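Local coordinates for UPF0098 protein CT_736 (Chlamydia trachomatis, PDB 3N08), which is of unknown function but, as a homologue of phosphatidylethanolamine-binding proteins and the Raf kinase inhibitor protein, may bind phospholipid head groups or similar anionic ligands, at residues Lys19-Gln24 with Ser29-Phe34; Gln9-Ser12 with Pro16-Lys19; Glu49-Pro54 with Asp60-His65; Cys99-Pro104 with His108-Tyr113. All coordinates share one frame; numbering follows the deposited sequence.

Contact 1: Lys19-Gln24 with Ser29-Phe34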
loop_
_atom_site.group_PDB
_atom_site.type_symbol
_atom_site.label_atom_id
_atom_site.label_comp_id
_atom_site.label_asym_id
_atom_site.label_seq_id
_atom_site.Cartn_x
_atom_site.Cartn_y
_atom_site.Cartn_z
ATOM N N LYS B 19 5.259 12.587 -18.742
ATOM C CA LYS B 19 4.715 12.892 -20.052
ATOM C C LYS B 19 4.713 11.687 -20.997
ATOM O O LYS B 19 3.810 11.528 -21.814
ATOM C CB LYS B 19 5.523 14.039 -20.638
ATOM C CG LYS B 19 5.089 14.437 -22.034
ATOM C CD LYS B 19 5.786 15.713 -22.485
ATOM C CE LYS B 19 5.131 16.930 -21.852
ATOM N NZ LYS B 19 5.792 18.175 -22.348
ATOM N N LYS B 20 5.743 10.851 -20.886
ATOM C CA LYS B 20 5.918 9.681 -21.739
ATOM C C LYS B 20 4.662 8.775 -21.776
ATOM O O LYS B 20 4.404 8.086 -22.762
ATOM C CB LYS B 20 7.106 8.897 -21.159
ATOM C CG LYS B 20 7.523 7.632 -21.863
ATOM C CD LYS B 20 8.639 6.977 -21.044
ATOM C CE LYS B 20 9.341 5.852 -21.783
ATOM N NZ LYS B 20 10.343 6.357 -22.752
ATOM N N TYR B 21 3.906 8.743 -20.685
ATOM C CA TYR B 21 2.759 7.826 -20.564
ATOM C C TYR B 21 1.448 8.504 -20.948
ATOM O O TYR B 21 0.385 7.871 -20.904
ATOM C CB TYR B 21 2.686 7.270 -19.137
ATOM C CG TYR B 21 4.029 6.736 -18.710
ATOM C CD1 TYR B 21 4.639 5.686 -19.380
ATOM C CD2 TYR B 21 4.723 7.333 -17.671
ATOM C CE1 TYR B 21 5.907 5.233 -19.007
ATOM C CE2 TYR B 21 5.973 6.907 -17.304
ATOM C CZ TYR B 21 6.557 5.840 -17.961
ATOM O OH TYR B 21 7.807 5.389 -17.580
ATOM N N SER B 22 1.526 9.769 -21.372
ATOM C CA SER B 22 0.371 10.534 -21.786
ATOM C C SER B 22 0.309 10.665 -23.310
ATOM O O SER B 22 1.226 10.280 -24.005
ATOM C CB SER B 22 0.431 11.949 -21.184
ATOM O OG SER B 22 1.340 12.777 -21.902
ATOM N N CYS B 23 -0.746 11.292 -23.808
ATOM C CA CYS B 23 -0.850 11.549 -25.219
ATOM C C CYS B 23 0.195 12.548 -25.688
ATOM O O CYS B 23 0.391 12.658 -26.892
ATOM C CB CYS B 23 -2.233 12.101 -25.526
ATOM S SG CYS B 23 -2.494 13.759 -24.877
ATOM N N GLN B 24 0.824 13.297 -24.786
ATOM C CA GLN B 24 1.882 14.242 -25.174
ATOM C C GLN B 24 3.238 13.592 -25.385
ATOM O O GLN B 24 4.157 14.244 -25.892
ATOM C CB GLN B 24 2.040 15.350 -24.148
ATOM C CG GLN B 24 0.831 16.217 -24.016
ATOM C CD GLN B 24 1.092 17.466 -23.177
ATOM O OE1 GLN B 24 1.373 17.381 -21.975
ATOM N NE2 GLN B 24 0.999 18.630 -23.804
ATOM N N SER B 29 1.878 2.424 -21.729
ATOM C CA SER B 29 1.412 2.140 -20.381
ATOM C C SER B 29 2.550 2.347 -19.375
ATOM O O SER B 29 3.708 2.043 -19.672
ATOM C CB SER B 29 0.829 0.721 -20.315
ATOM O OG SER B 29 1.844 -0.255 -20.526
ATOM N N PRO B 30 2.242 2.915 -18.204
ATOM C CA PRO B 30 3.279 3.185 -17.205
ATOM C C PRO B 30 3.715 1.912 -16.494
ATOM O O PRO B 30 2.942 0.941 -16.428
ATOM C CB PRO B 30 2.561 4.105 -16.209
ATOM C CG PRO B 30 1.099 3.653 -16.305
ATOM C CD PRO B 30 0.898 3.319 -17.756
ATOM N N PRO B 31 4.944 1.919 -15.957
ATOM C CA PRO B 31 5.390 0.781 -15.154
ATOM C C PRO B 31 4.595 0.684 -13.861
ATOM O O PRO B 31 4.263 1.689 -13.240
ATOM C CB PRO B 31 6.856 1.104 -14.876
ATOM C CG PRO B 31 6.902 2.592 -14.876
ATOM C CD PRO B 31 5.880 3.046 -15.900
ATOM N N LEU B 32 4.229 -0.528 -13.482
ATOM C CA LEU B 32 3.523 -0.764 -12.232
ATOM C C LEU B 32 4.091 -1.972 -11.543
ATOM O O LEU B 32 4.527 -2.918 -12.200
ATOM C CB LEU B 32 2.053 -1.040 -12.516
ATOM C CG LEU B 32 1.284 0.116 -13.165
ATOM C CD1 LEU B 32 -0.079 -0.378 -13.649
ATOM C CD2 LEU B 32 1.095 1.246 -12.155
ATOM N N SER B 33 4.081 -1.949 -10.217
ATOM C CA SER B 33 4.569 -3.052 -9.384
ATOM C C SER B 33 3.513 -3.484 -8.401
ATOM O O SER B 33 2.882 -2.656 -7.727
ATOM C CB SER B 33 5.791 -2.632 -8.576
ATOM O OG SER B 33 6.885 -2.353 -9.433
ATOM N N PHE B 34 3.318 -4.785 -8.310
ATOM C CA PHE B 34 2.417 -5.395 -7.357
ATOM C C PHE B 34 3.283 -6.073 -6.305
ATOM O O PHE B 34 4.250 -6.773 -6.646
ATOM C CB PHE B 34 1.553 -6.456 -8.042
ATOM C CG PHE B 34 0.702 -5.928 -9.163
ATOM C CD1 PHE B 34 1.242 -5.715 -10.426
ATOM C CD2 PHE B 34 -0.636 -5.636 -8.967
ATOM C CE1 PHE B 34 0.449 -5.226 -11.469
ATOM C CE2 PHE B 34 -1.427 -5.177 -10.003
ATOM C CZ PHE B 34 -0.886 -4.960 -11.248
#
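Tyr-21 lays its phenol ring across the two consecutive prolines Pro-30 and Pro-31, an example of how a loop can be anchored by one aromatic residue. The packing is tight here. Pro-30 CA lies over one ring face, nearer the rim than the middle, with 3.6 Å between Tyr-21 CD1 and Pro-30 CA, a CH-pi contact with the alpha hydrogen of proline. Pro-30 CB reaches the ring root, 3.9 Å from Tyr-21 CG. Farther out, the Pro-31 and Tyr-21 side chains cross at about a right angle, and Pro-31 CD sits 3.5 Å from both CZ and OH of Tyr-21. With CG beside its own backbone N (chi1 -50°), the ring extends along the proline pair, while Lys-20 CB lies over the centre of the opposite face. The phenol oxygen is bonded to Glu-80.

The looser side is that of exposed Lys-19 and the partly exposed Lys-20 and Gln-24. Lys-19 NZ forms a salt bridge with Asp-153. Ser-22 is buried: its OG donates to Lys-19 O at 2.8 Å and, in an ST turn, accepts from Gln-24 N at 3.0 Å. Cys-23, between Ser-22 and Gln-24, is joined by a disulfide to Cys-102.

Across the two segments the attraction is apolar and CH-pi, so shape complementarity positions the ring, while Glu-80 supplies the directional bond that holds its polar end.

Contact 2: Gln9-Ser12 with Pro16-Lys19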
loop_
_atom_site.group_PDB
_atom_site.type_symbol
_atom_site.label_atom_id
_atom_site.label_comp_id
_atom_site.label_asym_id
_atom_site.label_seq_id
_atom_site.Cartn_x
_atom_site.Cartn_y
_atom_site.Cartn_z
ATOM N N GLN B 9 7.416 2.959 -10.261
ATOM C CA GLN B 9 8.717 3.617 -10.232
ATOM C C GLN B 9 8.658 5.002 -10.868
ATOM O O GLN B 9 9.533 5.833 -10.618
ATOM C CB GLN B 9 9.774 2.771 -10.946
ATOM C CG GLN B 9 9.985 1.395 -10.326
ATOM C CD GLN B 9 10.517 0.354 -11.314
ATOM O OE1 GLN B 9 10.353 0.481 -12.534
ATOM N NE2 GLN B 9 11.151 -0.686 -10.783
ATOM N N ALA B 10 7.612 5.266 -11.642
ATOM C CA ALA B 10 7.506 6.488 -12.415
ATOM C C ALA B 10 6.873 7.640 -11.640
ATOM O O ALA B 10 7.055 8.814 -12.028
ATOM C CB ALA B 10 6.727 6.237 -13.713
ATOM N N PHE B 11 6.106 7.361 -10.587
ATOM C CA PHE B 11 5.447 8.424 -9.834
ATOM C C PHE B 11 4.924 7.878 -8.527
ATOM O O PHE B 11 4.497 6.721 -8.448
ATOM C CB PHE B 11 4.286 9.081 -10.592
ATOM C CG PHE B 11 3.198 8.138 -11.005
ATOM C CD1 PHE B 11 3.310 7.372 -12.154
ATOM C CD2 PHE B 11 2.041 8.027 -10.247
ATOM C CE1 PHE B 11 2.278 6.492 -12.514
ATOM C CE2 PHE B 11 1.033 7.156 -10.611
ATOM C CZ PHE B 11 1.148 6.390 -11.734
ATOM N N SER B 12 4.936 8.742 -7.519
ATOM C CA SER B 12 4.376 8.436 -6.216
ATOM C C SER B 12 2.924 8.914 -6.126
ATOM O O SER B 12 2.455 9.680 -6.968
ATOM C CB SER B 12 5.212 9.094 -5.121
ATOM O OG SER B 12 6.519 8.553 -5.113
ATOM N N PRO B 16 2.605 13.885 -10.379
ATOM C CA PRO B 16 2.388 13.851 -11.828
ATOM C C PRO B 16 2.936 12.593 -12.486
ATOM O O PRO B 16 4.083 12.175 -12.222
ATOM C CB PRO B 16 3.153 15.088 -12.324
ATOM C CG PRO B 16 3.149 16.034 -11.163
ATOM C CD PRO B 16 3.310 15.106 -9.965
ATOM N N ILE B 17 2.125 11.991 -13.352
ATOM C CA ILE B 17 2.557 10.914 -14.230
ATOM C C ILE B 17 3.437 11.521 -15.319
ATOM O O ILE B 17 3.047 12.520 -15.934
ATOM C CB ILE B 17 1.331 10.261 -14.884
ATOM C CG1 ILE B 17 0.430 9.666 -13.795
ATOM C CG2 ILE B 17 1.751 9.220 -15.898
ATOM C CD1 ILE B 17 -0.970 9.235 -14.299
ATOM N N PRO B 18 4.637 10.953 -15.568
ATOM C CA PRO B 18 5.488 11.518 -16.624
ATOM C C PRO B 18 4.830 11.582 -17.989
ATOM O O PRO B 18 3.988 10.764 -18.370
ATOM C CB PRO B 18 6.698 10.587 -16.639
ATOM C CG PRO B 18 6.736 10.045 -15.216
ATOM C CD PRO B 18 5.316 9.886 -14.819
ATOM N N LYS B 19 5.259 12.587 -18.742
ATOM C CA LYS B 19 4.715 12.892 -20.052
ATOM C C LYS B 19 4.713 11.687 -20.997
ATOM O O LYS B 19 3.810 11.528 -21.814
ATOM C CB LYS B 19 5.523 14.039 -20.638
ATOM C CG LYS B 19 5.089 14.437 -22.034
ATOM C CD LYS B 19 5.786 15.713 -22.485
ATOM C CE LYS B 19 5.131 16.930 -21.852
ATOM N NZ LYS B 19 5.792 18.175 -22.348
#
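Phe-11 and Ile-17 lie side by side and point the same way, and the aromatic side chain can be followed atom by atom against its neighbours. Its CB carbon starts close to the opposing backbone, 3.5 Å from Pro-16 O. The ring is directed by a chi1 of 58°, which places CG between the backbone N and the carbonyl carbon, a crowded position; from there it turns a face to Ile-17. On one rim, CD1 approaches Pro-18 CD at 4.2 Å. Next along that rim, CE1 comes to 3.9 Å from Ile-17 CG1, and CZ at the tip is equally far from that carbon. On the other rim Phe-11 CE2 is 4.1 Å from Ile-17 CG1. The reason for such even spacing is that CG1 stands above the middle of the ring, 3.8 Å from its centroid and only 8° off the normal, a nearly ideal CH-pi placement. The tip also touches Phe-112 of strand 108-117, while Leu-146 of strand 140-150 packs against the side chain.

A second, smaller patch lies beside this one. Ala-10 CB faces the Pro-18 ring, 4.1 Å from CD, and Ala-10 O is 3.4 Å from Pro-18 CG. The contact thereby joins the loop after strand 5-7 to the loop after strand 15-16, and the backbone of Ile-17 is bonded to Thr-149. At its outer end, Ser-12 packs on Ala-3 of the second subunit.

With no polar bond spanning the two loops, their mutual placement rests on dispersion and CH-pi contacts, an aliphatic branch centred over a ring supplying much of the fit.

Contact 3: Glu49-Pro54 with Asp60-His65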
loop_
_atom_site.group_PDB
_atom_site.type_symbol
_atom_site.label_atom_id
_atom_site.label_comp_id
_atom_site.label_asym_id
_atom_site.label_seq_id
_atom_site.Cartn_x
_atom_site.Cartn_y
_atom_site.Cartn_z
ATOM N N GLU B 49 -8.819 4.370 -14.054
ATOM C CA GLU B 49 -9.900 5.245 -14.430
ATOM C C GLU B 49 -9.671 6.686 -14.035
ATOM O O GLU B 49 -8.878 6.994 -13.146
ATOM C CB GLU B 49 -11.201 4.738 -13.864
ATOM C CG GLU B 49 -11.218 4.650 -12.377
ATOM C CD GLU B 49 -12.457 3.923 -11.844
ATOM O OE1 GLU B 49 -12.961 3.002 -12.522
ATOM O OE2 GLU B 49 -12.939 4.282 -10.751
ATOM N N ASP B 50 -10.431 7.565 -14.703
ATOM C CA ASP B 50 -10.350 9.023 -14.544
ATOM C C ASP B 50 -11.718 9.576 -14.133
ATOM O O ASP B 50 -12.626 9.668 -14.943
ATOM C CB ASP B 50 -9.893 9.612 -15.869
ATOM C CG ASP B 50 -9.790 11.147 -15.859
ATOM O OD1 ASP B 50 -9.971 11.791 -14.812
ATOM O OD2 ASP B 50 -9.463 11.689 -16.951
ATOM N N PRO B 51 -11.892 9.905 -12.849
ATOM C CA PRO B 51 -13.158 10.458 -12.379
ATOM C C PRO B 51 -13.258 11.956 -12.676
ATOM O O PRO B 51 -14.254 12.596 -12.304
ATOM C CB PRO B 51 -13.087 10.203 -10.870
ATOM C CG PRO B 51 -11.599 10.326 -10.573
ATOM C CD PRO B 51 -10.930 9.691 -11.749
ATOM N N ASP B 52 -12.263 12.528 -13.350
ATOM C CA ASP B 52 -12.195 13.964 -13.625
ATOM C C ASP B 52 -12.448 14.244 -15.110
ATOM O O ASP B 52 -12.228 15.345 -15.616
ATOM C CB ASP B 52 -10.838 14.536 -13.197
ATOM C CG ASP B 52 -10.643 14.501 -11.697
ATOM O OD1 ASP B 52 -11.636 14.434 -10.964
ATOM O OD2 ASP B 52 -9.493 14.550 -11.230
ATOM N N VAL B 53 -12.911 13.241 -15.840
ATOM C CA VAL B 53 -13.284 13.433 -17.227
ATOM C C VAL B 53 -14.373 14.522 -17.302
ATOM O O VAL B 53 -15.255 14.599 -16.454
ATOM C CB VAL B 53 -13.740 12.087 -17.841
ATOM C CG1 VAL B 53 -14.988 11.562 -17.129
ATOM C CG2 VAL B 53 -13.990 12.244 -19.343
ATOM N N PRO B 54 -14.308 15.401 -18.330
ATOM C CA PRO B 54 -15.347 16.441 -18.387
ATOM C C PRO B 54 -16.757 15.830 -18.491
ATOM O O PRO B 54 -17.004 15.008 -19.357
ATOM C CB PRO B 54 -14.994 17.243 -19.635
ATOM C CG PRO B 54 -13.580 16.937 -19.924
ATOM C CD PRO B 54 -13.271 15.586 -19.354
ATOM N N ASP B 60 -21.644 10.097 -16.664
ATOM C CA ASP B 60 -21.370 9.420 -15.390
ATOM C C ASP B 60 -20.048 9.847 -14.753
ATOM O O ASP B 60 -19.705 9.392 -13.671
ATOM C CB ASP B 60 -21.478 7.900 -15.507
ATOM C CG ASP B 60 -20.344 7.264 -16.295
ATOM O OD1 ASP B 60 -19.346 7.936 -16.664
ATOM O OD2 ASP B 60 -20.436 6.031 -16.530
ATOM N N GLY B 61 -19.328 10.744 -15.403
ATOM C CA GLY B 61 -18.125 11.330 -14.832
ATOM C C GLY B 61 -16.964 10.384 -14.603
ATOM O O GLY B 61 -16.078 10.691 -13.781
ATOM N N LEU B 62 -16.923 9.266 -15.331
ATOM C CA LEU B 62 -15.862 8.281 -15.125
ATOM C C LEU B 62 -15.443 7.644 -16.429
ATOM O O LEU B 62 -16.236 6.985 -17.078
ATOM C CB LEU B 62 -16.333 7.204 -14.145
ATOM C CG LEU B 62 -15.255 6.276 -13.557
ATOM C CD1 LEU B 62 -14.204 7.073 -12.776
ATOM C CD2 LEU B 62 -15.880 5.231 -12.631
ATOM N N TRP B 63 -14.184 7.842 -16.793
ATOM C CA TRP B 63 -13.628 7.251 -18.009
ATOM C C TRP B 63 -12.604 6.160 -17.670
ATOM O O TRP B 63 -11.630 6.427 -16.945
ATOM C CB TRP B 63 -12.970 8.338 -18.850
ATOM C CG TRP B 63 -12.778 7.944 -20.280
ATOM C CD1 TRP B 63 -11.752 7.229 -20.816
ATOM C CD2 TRP B 63 -13.651 8.278 -21.352
ATOM N NE1 TRP B 63 -11.955 7.067 -22.178
ATOM C CE2 TRP B 63 -13.107 7.726 -22.525
ATOM C CE3 TRP B 63 -14.844 9.004 -21.431
ATOM C CZ2 TRP B 63 -13.725 7.860 -23.765
ATOM C CZ3 TRP B 63 -15.456 9.133 -22.654
ATOM C CH2 TRP B 63 -14.891 8.570 -23.811
ATOM N N ILE B 64 -12.842 4.955 -18.163
ATOM C CA ILE B 64 -11.941 3.827 -17.912
ATOM C C ILE B 64 -10.839 3.834 -18.953
ATOM O O ILE B 64 -11.107 3.814 -20.173
ATOM C CB ILE B 64 -12.708 2.488 -17.982
ATOM C CG1 ILE B 64 -13.863 2.436 -16.984
ATOM C CG2 ILE B 64 -11.735 1.338 -17.782
ATOM C CD1 ILE B 64 -13.575 2.937 -15.614
ATOM N N HIS B 65 -9.613 3.919 -18.471
ATOM C CA HIS B 65 -8.442 3.963 -19.320
ATOM C C HIS B 65 -7.775 2.607 -19.564
ATOM O O HIS B 65 -7.060 2.466 -20.530
ATOM C CB HIS B 65 -7.418 4.978 -18.765
ATOM C CG HIS B 65 -7.793 6.395 -19.046
ATOM N ND1 HIS B 65 -7.202 7.133 -20.046
ATOM C CD2 HIS B 65 -8.794 7.166 -18.561
ATOM C CE1 HIS B 65 -7.775 8.321 -20.125
ATOM N NE2 HIS B 65 -8.745 8.365 -19.234
HETATM O O HOH W 1 -10.510 10.409 -19.071
#
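Asp-50 carries its CG anti to the backbone N (chi1 179°) and His-65 keeps its CG beside its own backbone N (chi1 -77°), so that the two side chains run alongside each other on one face of the sheet. Asp-50 CB is 3.8 Å from His-65 NE2, and the carboxylate and imidazole planes are turned 42° apart. A water joins them: it donates to Asp-50 OD2 at 2.7 Å and bonds, in the plane of the imidazole, to His-65 NE2. The same carboxylate oxygen is bonded to His-108, while His-65 ND1 is held by Cys-99 O. The other oxygen, OD1, accepts from Asp-52 N, an Asx turn inside the type I turn from Asp-50 to Val-53.

Behind these groups Asp-50 and Trp-63 form an antiparallel hydrogen-bonded pair, with Asp-50 N to Trp-63 O at 2.8 Å and Trp-63 N to Asp-50 O at 3.0 Å. On the other face Glu-49 lies alongside Ile-64, its partner in the non-hydrogen-bonded pair, while Leu-62 crosses the carboxylate end, its CD2 3.6 Å from Glu-49 OE2. Glu-49 OE1 forms a salt bridge with Lys-129 of helix 129-136. Beyond the bridges Val-53 CG1 presses to 3.4 Å from Gly-61 C.

The Asp-Pro-Asp-Val-Pro run from Asp-50 to Pro-54 matches the signature of phosphatidylethanolamine-binding proteins, in which such residues border an anion-binding pocket. Paired backbone bonds fix the strands, and the contacts of both histidine nitrogens and both Asp-50 oxygens suggest a polar site arranged in advance, consistent with that pocket; here a water bridges acid and imidazole.

Contact 4: Cys99-Pro104 with His108-Tyr113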
loop_
_atom_site.group_PDB
_atom_site.type_symbol
_atom_site.label_atom_id
_atom_site.label_comp_id
_atom_site.label_asym_id
_atom_site.label_seq_id
_atom_site.Cartn_x
_atom_site.Cartn_y
_atom_site.Cartn_z
ATOM N N CYS B 99 -5.382 3.334 -22.786
ATOM C CA CYS B 99 -5.653 4.657 -23.331
ATOM C C CYS B 99 -4.880 5.658 -22.492
ATOM O O CYS B 99 -5.100 5.731 -21.296
ATOM C CB CYS B 99 -7.149 4.955 -23.199
ATOM S SG CYS B 99 -7.692 6.522 -23.878
ATOM N N PRO B 100 -3.959 6.426 -23.089
ATOM C CA PRO B 100 -3.191 7.322 -22.227
ATOM C C PRO B 100 -3.997 8.516 -21.726
ATOM O O PRO B 100 -4.928 8.980 -22.391
ATOM C CB PRO B 100 -2.060 7.821 -23.139
ATOM C CG PRO B 100 -2.597 7.712 -24.473
ATOM C CD PRO B 100 -3.502 6.488 -24.483
ATOM N N PRO B 101 -3.621 9.055 -20.570
ATOM C CA PRO B 101 -4.140 10.371 -20.181
ATOM C C PRO B 101 -3.992 11.395 -21.291
ATOM O O PRO B 101 -2.937 11.504 -21.911
ATOM C CB PRO B 101 -3.247 10.742 -18.994
ATOM C CG PRO B 101 -2.912 9.409 -18.378
ATOM C CD PRO B 101 -2.690 8.503 -19.569
ATOM N N CYS B 102 -5.051 12.170 -21.525
ATOM C CA CYS B 102 -4.989 13.284 -22.463
ATOM C C CYS B 102 -6.036 14.310 -22.032
ATOM O O CYS B 102 -7.000 14.586 -22.741
ATOM C CB CYS B 102 -5.173 12.783 -23.895
ATOM S SG CYS B 102 -4.522 13.931 -25.147
ATOM N N PRO B 103 -5.853 14.856 -20.830
ATOM C CA PRO B 103 -6.898 15.711 -20.259
ATOM C C PRO B 103 -6.997 17.040 -20.988
ATOM O O PRO B 103 -6.007 17.754 -21.096
ATOM C CB PRO B 103 -6.419 15.900 -18.814
ATOM C CG PRO B 103 -4.950 15.705 -18.862
ATOM C CD PRO B 103 -4.715 14.680 -19.918
ATOM N N PRO B 104 -8.180 17.400 -21.499
ATOM C CA PRO B 104 -8.233 18.614 -22.328
ATOM C C PRO B 104 -8.401 19.899 -21.535
ATOM O O PRO B 104 -8.002 20.958 -22.045
ATOM C CB PRO B 104 -9.499 18.398 -23.162
ATOM C CG PRO B 104 -10.372 17.553 -22.276
ATOM C CD PRO B 104 -9.414 16.605 -21.605
ATOM N N HIS B 108 -6.144 16.234 -14.285
ATOM C CA HIS B 108 -6.998 15.129 -13.830
ATOM C C HIS B 108 -6.229 14.161 -12.961
ATOM O O HIS B 108 -5.007 14.068 -13.057
ATOM C CB HIS B 108 -7.525 14.292 -14.994
ATOM C CG HIS B 108 -8.452 14.999 -15.926
ATOM N ND1 HIS B 108 -9.091 14.313 -16.934
ATOM C CD2 HIS B 108 -8.819 16.294 -16.061
ATOM C CE1 HIS B 108 -9.834 15.147 -17.636
ATOM N NE2 HIS B 108 -9.664 16.360 -17.142
ATOM N N ARG B 109 -6.984 13.448 -12.126
ATOM C CA ARG B 109 -6.484 12.329 -11.344
ATOM C C ARG B 109 -6.812 11.013 -12.020
ATOM O O ARG B 109 -7.935 10.803 -12.489
ATOM C CB ARG B 109 -7.152 12.373 -9.962
ATOM C CG ARG B 109 -6.823 13.589 -9.155
ATOM C CD ARG B 109 -7.772 13.731 -7.964
ATOM N NE ARG B 109 -9.143 13.956 -8.410
ATOM C CZ ARG B 109 -10.201 13.964 -7.623
ATOM N NH1 ARG B 109 -10.037 13.756 -6.315
ATOM N NH2 ARG B 109 -11.405 14.184 -8.138
ATOM N N TYR B 110 -5.809 10.145 -12.093
ATOM C CA TYR B 110 -5.937 8.817 -12.674
ATOM C C TYR B 110 -5.695 7.812 -11.553
ATOM O O TYR B 110 -4.599 7.745 -10.970
ATOM C CB TYR B 110 -4.937 8.641 -13.845
ATOM C CG TYR B 110 -5.217 9.630 -14.930
ATOM C CD1 TYR B 110 -6.131 9.361 -15.931
ATOM C CD2 TYR B 110 -4.653 10.892 -14.884
ATOM C CE1 TYR B 110 -6.447 10.314 -16.897
ATOM C CE2 TYR B 110 -4.977 11.856 -15.821
ATOM C CZ TYR B 110 -5.860 11.552 -16.828
ATOM O OH TYR B 110 -6.175 12.550 -17.732
ATOM N N TYR B 111 -6.737 7.043 -11.260
ATOM C CA TYR B 111 -6.713 6.061 -10.181
ATOM C C TYR B 111 -6.476 4.683 -10.764
ATOM O O TYR B 111 -7.119 4.278 -11.755
ATOM C CB TYR B 111 -8.020 6.087 -9.414
ATOM C CG TYR B 111 -8.144 7.287 -8.507
ATOM C CD1 TYR B 111 -7.725 7.232 -7.187
ATOM C CD2 TYR B 111 -8.678 8.488 -8.971
ATOM C CE1 TYR B 111 -7.837 8.318 -6.354
ATOM C CE2 TYR B 111 -8.786 9.570 -8.145
ATOM C CZ TYR B 111 -8.360 9.485 -6.835
ATOM O OH TYR B 111 -8.480 10.612 -6.031
ATOM N N PHE B 112 -5.529 3.975 -10.160
ATOM C CA PHE B 112 -5.134 2.635 -10.538
ATOM C C PHE B 112 -5.516 1.712 -9.389
ATOM O O PHE B 112 -5.044 1.875 -8.267
ATOM C CB PHE B 112 -3.625 2.562 -10.707
ATOM C CG PHE B 112 -3.062 3.416 -11.803
ATOM C CD1 PHE B 112 -3.034 4.810 -11.700
ATOM C CD2 PHE B 112 -2.543 2.838 -12.924
ATOM C CE1 PHE B 112 -2.497 5.572 -12.727
ATOM C CE2 PHE B 112 -2.007 3.602 -13.940
ATOM C CZ PHE B 112 -1.987 4.974 -13.831
ATOM N N TYR B 113 -6.430 0.794 -9.640
ATOM C CA TYR B 113 -6.946 -0.086 -8.606
ATOM C C TYR B 113 -6.492 -1.500 -8.903
ATOM O O TYR B 113 -6.705 -1.993 -10.003
ATOM C CB TYR B 113 -8.477 -0.053 -8.597
ATOM C CG TYR B 113 -9.052 1.298 -8.262
ATOM C CD1 TYR B 113 -8.907 1.829 -6.998
ATOM C CD2 TYR B 113 -9.718 2.051 -9.203
ATOM C CE1 TYR B 113 -9.445 3.084 -6.670
ATOM C CE2 TYR B 113 -10.268 3.285 -8.881
ATOM C CZ TYR B 113 -10.109 3.786 -7.623
ATOM O OH TYR B 113 -10.655 5.034 -7.330
#
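Tyr-110 spreads its ring under Pro-101, whose CG sits 3.8 Å from the ring centroid and 6° off its normal. Pro-101 CB is closer to the far end, 3.5 Å from Tyr-110 CZ, so the pyrrolidine slants across the face from centre toward the hydroxyl. That hydroxyl then meets Pro-103, two residues on, with Tyr-110 OH 3.4 Å from Pro-103 CD.

Pro-103 repeats the theme on His-108. Its CB lies 3.5 Å above the imidazole centroid, almost exactly on the normal, so this CH-pi contact is spread evenly over all five ring atoms. His-108 CG stays beside its backbone N (chi1 -65°), which turns the imidazole toward the loop. ND1 is hydrogen-bonded to Asp-50 of the neighbouring strand 43-50 and NE2 to Asp-105, just beyond the loop segment; bonds at both nitrogens fix the rotation of the ring while the proline covers a face. Tyr-110 in turn stacks edge-to-face with His-65.

Strand 108-117 thus offers alternate aromatic residues to a proline-rich loop that is also tied to Cys-23 by the Cys-102 disulfide. CH-pi contacts from conformationally restrained prolines, with the imidazole gripped at both nitrogens, probably limit ring motion, consistent with the ligand site known in relatives.

Overall arrangement
From the N terminus, contact 2 comes first, closing the short loop around strand 15-16, and contact 1 starts on its last residue, Lys-19, to close the loop leading into strand 32-35. The two touch through Ala-10, which packs on Tyr-21 and Pro-31. Contact 3 then closes the loop between strands 43-50 and 63-71, and contact 4 the loop before strand 108-117. Contacts 2 and 1 meet end to end and the others follow in series; none nests in or crosses another. Space brings them together: the Cys-23 to Cys-102 disulfide joins contacts 1 and 4, Phe-11 and Ile-17 tie contact 2 to strand 108-117, and contacts 3 and 4, centres about 8 Å apart, meet on neighbouring strands.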